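Thioesterase domain-containing protein (Pyrococcus horikoshii, PDB 1IXL) is of unknown function but has a hot-dog fold of the thioesterase superfamily and may hydrolyse acyl-CoA thioesters. Local coordinates at residues K43-L54 against P80-A89. Sequence-based numbering, arbitrary orientation.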
loop_
_atom_site.group_PDB
_atom_site.type_symbol
_atom_site.label_atom_id
_atom_site.label_comp_id
_atom_site.label_asym_id
_atom_site.label_seq_id
_atom_site.Cartn_x
_atom_site.Cartn_y
_atom_site.Cartn_z
ATOM N N LYS A 43 22.350 5.372 -10.669
ATOM C CA LYS A 43 22.205 6.440 -9.697
ATOM C C LYS A 43 21.393 5.987 -8.491
ATOM O O LYS A 43 21.246 6.727 -7.514
ATOM C CB LYS A 43 21.562 7.672 -10.338
ATOM C CG LYS A 43 22.476 8.437 -11.295
ATOM C CD LYS A 43 22.968 7.571 -12.448
ATOM C CE LYS A 43 23.846 8.371 -13.403
ATOM N NZ LYS A 43 25.007 8.983 -12.688
ATOM N N GLY A 44 20.857 4.772 -8.569
ATOM C CA GLY A 44 20.099 4.228 -7.456
ATOM C C GLY A 44 18.622 4.574 -7.431
ATOM O O GLY A 44 17.978 4.440 -6.396
ATOM N N LEU A 45 18.083 5.022 -8.557
ATOM C CA LEU A 45 16.676 5.375 -8.614
ATOM C C LEU A 45 15.815 4.112 -8.480
ATOM O O LEU A 45 15.995 3.145 -9.215
ATOM C CB LEU A 45 16.368 6.107 -9.926
ATOM C CG LEU A 45 14.919 6.500 -10.222
ATOM C CD1 LEU A 45 14.421 7.497 -9.168
ATOM C CD2 LEU A 45 14.843 7.120 -11.621
ATOM N N VAL A 46 14.908 4.125 -7.507
ATOM C CA VAL A 46 14.007 3.004 -7.271
ATOM C C VAL A 46 12.808 3.054 -8.218
ATOM O O VAL A 46 12.184 4.092 -8.412
ATOM C CB VAL A 46 13.502 2.996 -5.809
ATOM C CG1 VAL A 46 12.413 1.905 -5.635
ATOM C CG2 VAL A 46 14.678 2.718 -4.867
ATOM N N HIS A 47 12.487 1.920 -8.815
ATOM C CA HIS A 47 11.361 1.874 -9.736
ATOM C C HIS A 47 10.053 2.178 -9.010
ATOM O O HIS A 47 9.790 1.637 -7.938
ATOM C CB HIS A 47 11.299 0.492 -10.398
ATOM C CG HIS A 47 10.330 0.417 -11.533
ATOM N ND1 HIS A 47 10.291 1.351 -12.541
ATOM C CD2 HIS A 47 9.372 -0.497 -11.825
ATOM C CE1 HIS A 47 9.350 1.017 -13.409
ATOM N NE2 HIS A 47 8.777 -0.102 -12.993
ATOM N N GLY A 48 9.227 3.036 -9.612
ATOM C CA GLY A 48 7.954 3.417 -9.020
ATOM C C GLY A 48 6.997 2.253 -8.814
ATOM O O GLY A 48 6.035 2.347 -8.037
ATOM N N GLY A 49 7.255 1.144 -9.501
ATOM C CA GLY A 49 6.389 -0.011 -9.328
ATOM C C GLY A 49 6.449 -0.529 -7.902
ATOM O O GLY A 49 5.462 -1.049 -7.368
ATOM N N PHE A 50 7.607 -0.407 -7.260
ATOM C CA PHE A 50 7.709 -0.891 -5.886
ATOM C C PHE A 50 6.980 0.027 -4.905
ATOM O O PHE A 50 6.301 -0.437 -3.989
ATOM C CB PHE A 50 9.187 -1.073 -5.519
ATOM C CG PHE A 50 9.861 -2.148 -6.333
ATOM C CD1 PHE A 50 9.595 -3.491 -6.080
ATOM C CD2 PHE A 50 10.681 -1.818 -7.406
ATOM C CE1 PHE A 50 10.127 -4.487 -6.881
ATOM C CE2 PHE A 50 11.221 -2.806 -8.218
ATOM C CZ PHE A 50 10.947 -4.146 -7.961
ATOM N N THR A 51 7.114 1.326 -5.129
ATOM C CA THR A 51 6.451 2.320 -4.306
ATOM C C THR A 51 4.941 2.148 -4.435
ATOM O O THR A 51 4.191 2.234 -3.438
ATOM C CB THR A 51 6.832 3.717 -4.768
ATOM O OG1 THR A 51 8.256 3.817 -4.796
ATOM C CG2 THR A 51 6.268 4.763 -3.805
ATOM N N PHE A 52 4.490 1.905 -5.663
ATOM C CA PHE A 52 3.058 1.675 -5.909
ATOM C C PHE A 52 2.612 0.383 -5.220
ATOM O O PHE A 52 1.540 0.335 -4.620
ATOM C CB PHE A 52 2.774 1.554 -7.415
ATOM C CG PHE A 52 1.329 1.196 -7.743
ATOM C CD1 PHE A 52 0.400 2.186 -8.040
ATOM C CD2 PHE A 52 0.912 -0.128 -7.742
ATOM C CE1 PHE A 52 -0.942 1.854 -8.333
ATOM C CE2 PHE A 52 -0.428 -0.484 -8.030
ATOM C CZ PHE A 52 -1.356 0.517 -8.326
ATOM N N GLY A 53 3.440 -0.662 -5.312
ATOM C CA GLY A 53 3.090 -1.931 -4.703
ATOM C C GLY A 53 2.905 -1.739 -3.214
ATOM O O GLY A 53 1.969 -2.265 -2.621
ATOM N N LEU A 54 3.821 -0.999 -2.592
ATOM C CA LEU A 54 3.683 -0.737 -1.158
ATOM C C LEU A 54 2.371 -0.004 -0.873
ATOM O O LEU A 54 1.620 -0.379 0.043
ATOM C CB LEU A 54 4.869 0.092 -0.637
ATOM C CG LEU A 54 4.683 0.823 0.706
ATOM C CD1 LEU A 54 4.513 -0.178 1.841
ATOM C CD2 LEU A 54 5.897 1.705 0.979
ATOM N N PRO A 80 11.286 11.475 -6.171
ATOM C CA PRO A 80 11.987 10.248 -6.546
ATOM C C PRO A 80 12.444 9.486 -5.314
ATOM O O PRO A 80 12.768 10.082 -4.292
ATOM C CB PRO A 80 13.154 10.764 -7.389
ATOM C CG PRO A 80 13.499 12.085 -6.687
ATOM C CD PRO A 80 12.105 12.669 -6.481
ATOM N N VAL A 81 12.460 8.161 -5.402
ATOM C CA VAL A 81 12.878 7.338 -4.275
ATOM C C VAL A 81 14.223 6.723 -4.634
ATOM O O VAL A 81 14.422 6.249 -5.753
ATOM C CB VAL A 81 11.827 6.212 -3.984
ATOM C CG1 VAL A 81 12.367 5.220 -2.957
ATOM C CG2 VAL A 81 10.545 6.836 -3.468
ATOM N N LYS A 82 15.145 6.737 -3.680
ATOM C CA LYS A 82 16.484 6.210 -3.906
ATOM C C LYS A 82 16.730 4.964 -3.064
ATOM O O LYS A 82 16.241 4.872 -1.946
ATOM C CB LYS A 82 17.508 7.320 -3.581
ATOM C CG LYS A 82 18.717 6.878 -2.796
ATOM C CD LYS A 82 19.596 8.065 -2.382
ATOM C CE LYS A 82 20.355 8.636 -3.560
ATOM N NZ LYS A 82 21.282 7.631 -4.167
ATOM N N VAL A 83 17.463 3.992 -3.598
ATOM C CA VAL A 83 17.748 2.771 -2.835
ATOM C C VAL A 83 18.305 3.167 -1.480
ATOM O O VAL A 83 19.173 4.032 -1.399
ATOM C CB VAL A 83 18.788 1.872 -3.535
ATOM C CG1 VAL A 83 19.353 0.852 -2.539
ATOM C CG2 VAL A 83 18.142 1.154 -4.709
ATOM N N GLY A 84 17.805 2.538 -0.421
ATOM C CA GLY A 84 18.251 2.891 0.913
ATOM C C GLY A 84 17.185 3.692 1.643
ATOM O O GLY A 84 17.212 3.785 2.870
ATOM N N ASP A 85 16.258 4.293 0.898
ATOM C CA ASP A 85 15.173 5.043 1.524
ATOM C C ASP A 85 14.271 4.037 2.234
ATOM O O ASP A 85 14.095 2.913 1.773
ATOM C CB ASP A 85 14.314 5.797 0.480
ATOM C CG ASP A 85 15.024 6.990 -0.139
ATOM O OD1 ASP A 85 16.138 7.353 0.312
ATOM O OD2 ASP A 85 14.449 7.580 -1.076
ATOM N N LYS A 86 13.724 4.444 3.370
ATOM C CA LYS A 86 12.794 3.620 4.118
ATOM C C LYS A 86 11.482 4.355 3.871
ATOM O O LYS A 86 11.397 5.577 4.098
ATOM C CB LYS A 86 13.107 3.640 5.611
ATOM C CG LYS A 86 12.075 2.898 6.454
ATOM C CD LYS A 86 12.072 3.405 7.885
ATOM C CE LYS A 86 10.736 3.151 8.550
ATOM N NZ LYS A 86 10.393 1.710 8.460
ATOM N N LEU A 87 10.476 3.632 3.401
ATOM C CA LEU A 87 9.185 4.237 3.091
ATOM C C LEU A 87 8.066 3.733 3.987
ATOM O O LEU A 87 8.091 2.585 4.412
ATOM C CB LEU A 87 8.794 3.933 1.637
ATOM C CG LEU A 87 9.821 4.207 0.525
ATOM C CD1 LEU A 87 9.228 3.773 -0.839
ATOM C CD2 LEU A 87 10.189 5.697 0.497
ATOM N N VAL A 88 7.097 4.602 4.266
ATOM C CA VAL A 88 5.936 4.214 5.062
ATOM C C VAL A 88 4.654 4.664 4.347
ATOM O O VAL A 88 4.441 5.843 4.116
ATOM C CB VAL A 88 5.923 4.845 6.470
ATOM C CG1 VAL A 88 4.657 4.385 7.227
ATOM C CG2 VAL A 88 7.175 4.454 7.243
ATOM N N ALA A 89 3.802 3.711 4.008
ATOM C CA ALA A 89 2.548 4.035 3.357
ATOM C C ALA A 89 1.448 4.085 4.424
ATOM O O ALA A 89 1.351 3.181 5.248
ATOM C CB ALA A 89 2.230 2.969 2.318
HETATM O O HOH W 1 22.601 8.788 -7.022
HETATM O O HOH W 2 11.255 6.653 -7.444
#
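Leu45 and Lys82 form a single beta bridge, flanked by two backbone bonds, Val83 N to Gly44 O (2.9 Å) and Val46 N to Val81 O (2.8 Å); farther along, helix 48-54 runs at 39° to strand 86-89. The first bond lies in the carbonyl plane of Gly44, while Val46 N sits tilted 25° from that of Val81. A water carries the pairing one step on, taking the N-H of Val81 and donating to Val46 O. Past the bridge, Val46 turns toward the 80-89 chain: with CG1 anti to the backbone N (chi1 173°), CG2 is left beside that N and meets Val83 CG2 at 3.8 Å, while CB lies against Val81 CG1. Toward solvent, the side chains of Leu45 and Pro80 cross at about a right angle, CD1 touching CB. Asp85 steadies the turn from Lys82 to Asp85, a type II beta turn: its OD2 takes Lys82 N (2.8 Å) from above the carboxylate plane and also pairs with Arg109. At the helix, Leu54 sets CG on Ala89 CB (3.6 Å) and CD2 on Leu87 CB (3.7 Å), with Val30, Leu32 and Val107 around it. With an alanine here, CG and both methyls would be gone, which would probably leave a gap over Leu87 and Ala89 and weaken the seat of the helix on the sheet. Polar bonding thus fixes the loop before the hot-dog helix, whereas between helix 48-54 and strand 86-89 the contact is mainly apolar.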